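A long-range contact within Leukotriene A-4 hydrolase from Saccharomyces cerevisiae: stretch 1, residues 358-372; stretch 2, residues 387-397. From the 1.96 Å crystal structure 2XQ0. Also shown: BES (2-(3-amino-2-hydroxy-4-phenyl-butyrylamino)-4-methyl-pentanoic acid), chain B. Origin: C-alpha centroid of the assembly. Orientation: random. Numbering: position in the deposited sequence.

Stretch 1, residues 358-372: SIDSMKDPERFSTLV
Stretch 2 (387-397) TVPYEKGFNLL

Packing between a helix and an irregular segment often depends on a few side chains that fit into hollows, and this contact from leukotriene A-4 hydrolase is a compact example. Stretch 2 is helical through Leu397 and continues beyond it, with phi/psi near -65/-40. Stretch 1 is more broken: the end of one helix (Ser358 to Asp360), a turn, a short helix from Pro365 to Phe368, then an extended Thr370 (-78/144) and Leu371 at -63/-49. The CA atoms of Ser358 and Thr387 lie 6.0 Å apart, those of Ser369 and Val388 6.1 Å, and those of Leu371 and Pro389 5.9 Å. Together the stretches bury 464 Å².

The first bump is Val388 (chi1 t), whose CA-to-CB bond points toward stretch 1. Its CG2 enters a hollow lined by Ile359 (m, t), with CG1 at 4.0 Å, and Met362, with CE at 3.9 Å; the Met362 chain is extended at chi2 and chi3 but has an off-well chi1 of -98°. Val388 CG1 lies 3.6 Å from Ser369 O, so this small branched residue touches Ile359, Met362 and Ser369.

The second bump comes from the other side of the contact. Leu371 (t, p) starts sideways, but its end comes nearer the helix; the residue as a whole has 111 Å² covered, the largest share of any residue. Its CD1 lies 3.6 Å from Gly393 N and 4.1 Å from Pro389 CA, settling against the helix backbone, while its CD2 meets Leu396 CD2 (Leu396 also t, p) at 3.9 Å. Gly393 has no side chain, and an ideal CB there would sit 4.1 Å from Leu371 CD1 but only 2.1 Å from Pro389 O.

Lys392 joins the polar and apolar parts. With chi angles t, t, m, t, it lays its CD 3.8 Å from Leu371 CB and carries NZ to Ser369 O, donating a 2.9 Å hydrogen bond to a carbonyl just beyond the short helix. A water accepts from both Lys392 NZ (3.1 Å) and Leu371 N (2.8 Å), giving a second link. Ser369 (p) is itself held by its OG, which donates to Pro365 O at 2.6 Å. At the start of that helix, Asp364 OD1 caps Arg367 N through a weak 3.5 Å bond.

At the far end, Thr387 N donates a weak 3.4 Å hydrogen bond to Ser358 OG (chi1 t). The CA-to-CB bond of Tyr390 (m) points away from stretch 1, and its OH donates to BES O3 at 3.0 Å.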

# COMPACT_ATOMS: atom_id res chain seq x y z
N SER A 358 6.77 -3.59 -14.16
CA SER A 358 6.89 -2.24 -13.63
C SER A 358 8.10 -1.51 -14.21
O SER A 358 8.02 -0.32 -14.55
CB SER A 358 6.97 -2.30 -12.10
OG SER A 358 7.30 -1.03 -11.57
N ILE A 359 9.21 -2.22 -14.35
CA ILE A 359 10.42 -1.62 -14.89
C ILE A 359 10.30 -1.46 -16.41
O ILE A 359 10.74 -0.45 -16.96
CB ILE A 359 11.67 -2.45 -14.54
CG1 ILE A 359 11.96 -2.38 -13.03
CG2 ILE A 359 12.87 -1.97 -15.33
CD1 ILE A 359 13.12 -3.25 -12.60
N ASP A 360 9.71 -2.45 -17.08
CA ASP A 360 9.48 -2.38 -18.53
C ASP A 360 8.54 -1.23 -18.90
O ASP A 360 8.66 -0.65 -19.98
CB ASP A 360 8.91 -3.70 -19.06
CG ASP A 360 9.94 -4.81 -19.13
OD1 ASP A 360 11.11 -4.55 -18.77
OD2 ASP A 360 9.59 -5.94 -19.55
N SER A 361 7.60 -0.92 -18.03
CA SER A 361 6.60 0.10 -18.32
C SER A 361 7.10 1.47 -17.89
O SER A 361 6.42 2.48 -18.04
CB SER A 361 5.29 -0.22 -17.59
OG SER A 361 5.30 0.34 -16.28
N MET A 362 8.31 1.50 -17.36
CA MET A 362 8.81 2.72 -16.74
C MET A 362 9.19 3.83 -17.70
O MET A 362 9.81 3.63 -18.74
CB MET A 362 9.99 2.42 -15.81
CG MET A 362 9.57 2.33 -14.37
SD MET A 362 10.98 2.35 -13.28
CE MET A 362 10.18 2.02 -11.71
N LYS A 363 8.75 5.01 -17.31
CA LYS A 363 9.18 6.30 -17.81
C LYS A 363 10.71 6.45 -17.94
O LYS A 363 11.27 6.49 -19.04
CB LYS A 363 8.71 7.31 -16.77
CG LYS A 363 9.02 6.78 -15.36
CD LYS A 363 8.12 7.38 -14.31
CE LYS A 363 8.43 6.76 -12.96
NZ LYS A 363 8.32 5.27 -13.04
N ASP A 364 11.35 6.54 -16.78
CA ASP A 364 12.75 6.87 -16.64
C ASP A 364 13.35 5.77 -15.77
O ASP A 364 13.67 6.02 -14.61
CB ASP A 364 12.86 8.22 -15.93
CG ASP A 364 14.28 8.73 -15.81
OD1 ASP A 364 15.22 8.00 -16.18
OD2 ASP A 364 14.45 9.89 -15.33
N PRO A 365 13.47 4.55 -16.32
CA PRO A 365 13.95 3.42 -15.51
C PRO A 365 15.35 3.65 -14.94
O PRO A 365 15.62 3.19 -13.83
CB PRO A 365 13.94 2.24 -16.49
CG PRO A 365 13.97 2.87 -17.85
CD PRO A 365 13.21 4.15 -17.72
N GLU A 366 16.22 4.36 -15.65
CA GLU A 366 17.58 4.58 -15.18
C GLU A 366 17.56 5.24 -13.81
O GLU A 366 18.43 4.99 -12.96
CB GLU A 366 18.37 5.44 -16.16
CG GLU A 366 19.79 5.75 -15.70
CD GLU A 366 20.83 4.81 -16.29
OE1 GLU A 366 20.46 3.70 -16.73
OE2 GLU A 366 22.02 5.19 -16.32
N ARG A 367 16.57 6.11 -13.61
CA ARG A 367 16.41 6.82 -12.36
C ARG A 367 15.53 6.04 -11.38
O ARG A 367 15.91 5.79 -10.25
CB ARG A 367 15.80 8.20 -12.59
CG ARG A 367 15.42 8.87 -11.29
CD ARG A 367 15.02 10.33 -11.42
NE ARG A 367 14.96 10.91 -10.08
CZ ARG A 367 14.44 12.09 -9.79
NH1 ARG A 367 14.45 12.50 -8.52
NH2 ARG A 367 13.92 12.85 -10.74
N PHE A 368 14.33 5.69 -11.83
CA PHE A 368 13.33 5.22 -10.88
C PHE A 368 13.37 3.73 -10.56
O PHE A 368 12.57 3.26 -9.76
CB PHE A 368 11.92 5.64 -11.31
CG PHE A 368 11.68 7.13 -11.25
CD1 PHE A 368 11.46 7.86 -12.41
CD2 PHE A 368 11.69 7.80 -10.04
CE1 PHE A 368 11.24 9.23 -12.36
CE2 PHE A 368 11.47 9.17 -9.98
CZ PHE A 368 11.25 9.88 -11.14
N SER A 369 14.30 2.98 -11.16
CA SER A 369 14.38 1.55 -10.85
C SER A 369 15.52 1.19 -9.91
O SER A 369 15.77 0.03 -9.66
CB SER A 369 14.45 0.72 -12.13
OG SER A 369 15.73 0.79 -12.73
N THR A 370 16.22 2.20 -9.39
CA THR A 370 17.25 1.94 -8.39
C THR A 370 16.55 1.71 -7.07
O THR A 370 15.52 2.34 -6.78
CB THR A 370 18.24 3.12 -8.27
OG1 THR A 370 17.54 4.31 -7.87
CG2 THR A 370 18.92 3.37 -9.62
N LEU A 371 17.09 0.81 -6.25
CA LEU A 371 16.46 0.47 -4.99
C LEU A 371 16.39 1.67 -4.04
O LEU A 371 15.35 1.95 -3.49
CB LEU A 371 17.16 -0.70 -4.31
CG LEU A 371 16.48 -1.22 -3.04
CD1 LEU A 371 15.04 -1.59 -3.34
CD2 LEU A 371 17.24 -2.43 -2.51
N VAL A 372 17.52 2.37 -3.86
CA VAL A 372 17.57 3.59 -3.07
C VAL A 372 17.30 4.73 -4.03
O VAL A 372 17.88 4.77 -5.12
CB VAL A 372 18.97 3.79 -2.44
CG1 VAL A 372 19.11 5.19 -1.85
CG2 VAL A 372 19.25 2.71 -1.39
N THR A 387 6.80 -0.88 -8.20
CA THR A 387 7.03 -2.20 -7.64
C THR A 387 8.47 -2.40 -7.14
O THR A 387 8.74 -3.32 -6.37
CB THR A 387 6.68 -3.26 -8.67
OG1 THR A 387 5.35 -3.02 -9.17
CG2 THR A 387 6.77 -4.64 -8.05
N VAL A 388 9.39 -1.53 -7.56
CA VAL A 388 10.81 -1.71 -7.21
C VAL A 388 11.11 -1.81 -5.71
O VAL A 388 11.80 -2.74 -5.28
CB VAL A 388 11.68 -0.62 -7.86
CG1 VAL A 388 13.12 -0.68 -7.34
CG2 VAL A 388 11.65 -0.77 -9.37
N PRO A 389 10.61 -0.87 -4.89
CA PRO A 389 10.96 -1.01 -3.46
C PRO A 389 10.42 -2.30 -2.86
O PRO A 389 11.05 -2.89 -1.98
CB PRO A 389 10.30 0.22 -2.80
CG PRO A 389 9.35 0.79 -3.84
CD PRO A 389 9.98 0.43 -5.17
N TYR A 390 9.24 -2.72 -3.33
CA TYR A 390 8.62 -3.94 -2.85
C TYR A 390 9.46 -5.15 -3.22
O TYR A 390 9.89 -5.92 -2.36
CB TYR A 390 7.21 -4.09 -3.47
CG TYR A 390 6.22 -3.03 -3.02
CD1 TYR A 390 6.17 -1.77 -3.62
CD2 TYR A 390 5.32 -3.30 -2.00
CE1 TYR A 390 5.26 -0.80 -3.20
CE2 TYR A 390 4.40 -2.34 -1.57
CZ TYR A 390 4.37 -1.10 -2.17
OH TYR A 390 3.45 -0.17 -1.74
N GLU A 391 9.67 -5.33 -4.52
CA GLU A 391 10.20 -6.59 -5.03
C GLU A 391 11.72 -6.63 -5.16
O GLU A 391 12.32 -7.66 -4.92
CB GLU A 391 9.57 -6.93 -6.38
CG GLU A 391 8.05 -7.19 -6.31
CD GLU A 391 7.68 -8.42 -5.49
OE1 GLU A 391 8.53 -9.33 -5.32
OE2 GLU A 391 6.53 -8.48 -5.01
N LYS A 392 12.34 -5.53 -5.57
CA LYS A 392 13.79 -5.51 -5.51
C LYS A 392 14.19 -5.52 -4.04
O LYS A 392 15.18 -6.15 -3.65
CB LYS A 392 14.38 -4.29 -6.26
CG LYS A 392 15.89 -4.37 -6.46
CD LYS A 392 16.51 -3.14 -7.16
CE LYS A 392 16.50 -3.25 -8.68
NZ LYS A 392 17.47 -2.28 -9.35
N GLY A 393 13.41 -4.83 -3.21
CA GLY A 393 13.63 -4.83 -1.77
C GLY A 393 13.55 -6.23 -1.20
O GLY A 393 14.48 -6.69 -0.55
N PHE A 394 12.43 -6.89 -1.45
CA PHE A 394 12.28 -8.30 -1.07
C PHE A 394 13.42 -9.18 -1.58
O PHE A 394 13.95 -10.01 -0.85
CB PHE A 394 10.96 -8.86 -1.62
CG PHE A 394 10.96 -10.35 -1.71
CD1 PHE A 394 10.75 -11.11 -0.58
CD2 PHE A 394 11.23 -10.98 -2.90
CE1 PHE A 394 10.78 -12.49 -0.64
CE2 PHE A 394 11.26 -12.36 -2.97
CZ PHE A 394 11.04 -13.12 -1.84
N ASN A 395 13.79 -9.03 -2.85
CA ASN A 395 14.85 -9.87 -3.39
C ASN A 395 16.23 -9.67 -2.79
O ASN A 395 17.01 -10.62 -2.68
CB ASN A 395 14.90 -9.78 -4.92
CG ASN A 395 13.90 -10.72 -5.57
OD1 ASN A 395 14.08 -11.94 -5.53
ND2 ASN A 395 12.82 -10.17 -6.11
N LEU A 396 16.53 -8.44 -2.37
CA LEU A 396 17.79 -8.24 -1.65
C LEU A 396 17.75 -8.98 -0.32
O LEU A 396 18.72 -9.65 0.06
CB LEU A 396 18.07 -6.75 -1.45
CG LEU A 396 19.21 -6.42 -0.49
CD1 LEU A 396 20.46 -7.15 -0.93
CD2 LEU A 396 19.42 -4.91 -0.43
N LEU A 397 16.62 -8.91 0.38
CA LEU A 397 16.51 -9.60 1.68
C LEU A 397 16.51 -11.13 1.56
O LEU A 397 17.06 -11.84 2.41
CB LEU A 397 15.27 -9.13 2.43
CG LEU A 397 15.32 -7.64 2.78
CD1 LEU A 397 13.99 -7.17 3.32
CD2 LEU A 397 16.45 -7.38 3.76
N2 BES B . 0.45 1.75 2.45
C1 BES B . 0.73 0.88 1.33
C6 BES B . 0.09 1.44 0.05
C7 BES B . 0.70 2.78 -0.30
C8 BES B . 2.08 2.93 -0.28
C12 BES B . -0.12 3.86 -0.62
C9 BES B . 2.64 4.16 -0.60
C11 BES B . 0.45 5.09 -0.93
C10 BES B . 1.83 5.24 -0.92
C2 BES B . 0.23 -0.54 1.59
O2 BES B . 0.76 -1.15 2.78
C3 BES B . 0.60 -1.36 0.40
O3 BES B . 1.77 -1.69 0.18
N1 BES B . -0.47 -1.63 -0.33
C4 BES B . -0.55 -2.39 -1.56
C13 BES B . -0.98 -3.78 -1.09
C14 BES B . -0.06 -4.88 -1.60
C15 BES B . -0.19 -6.12 -0.71
C16 BES B . 1.39 -4.42 -1.70
C5 BES B . -1.67 -1.79 -2.36
O1 BES B . -1.65 -1.90 -3.61
O4 BES B . -2.58 -1.18 -1.75
O HOH W 1 19.13 -0.72 -7.30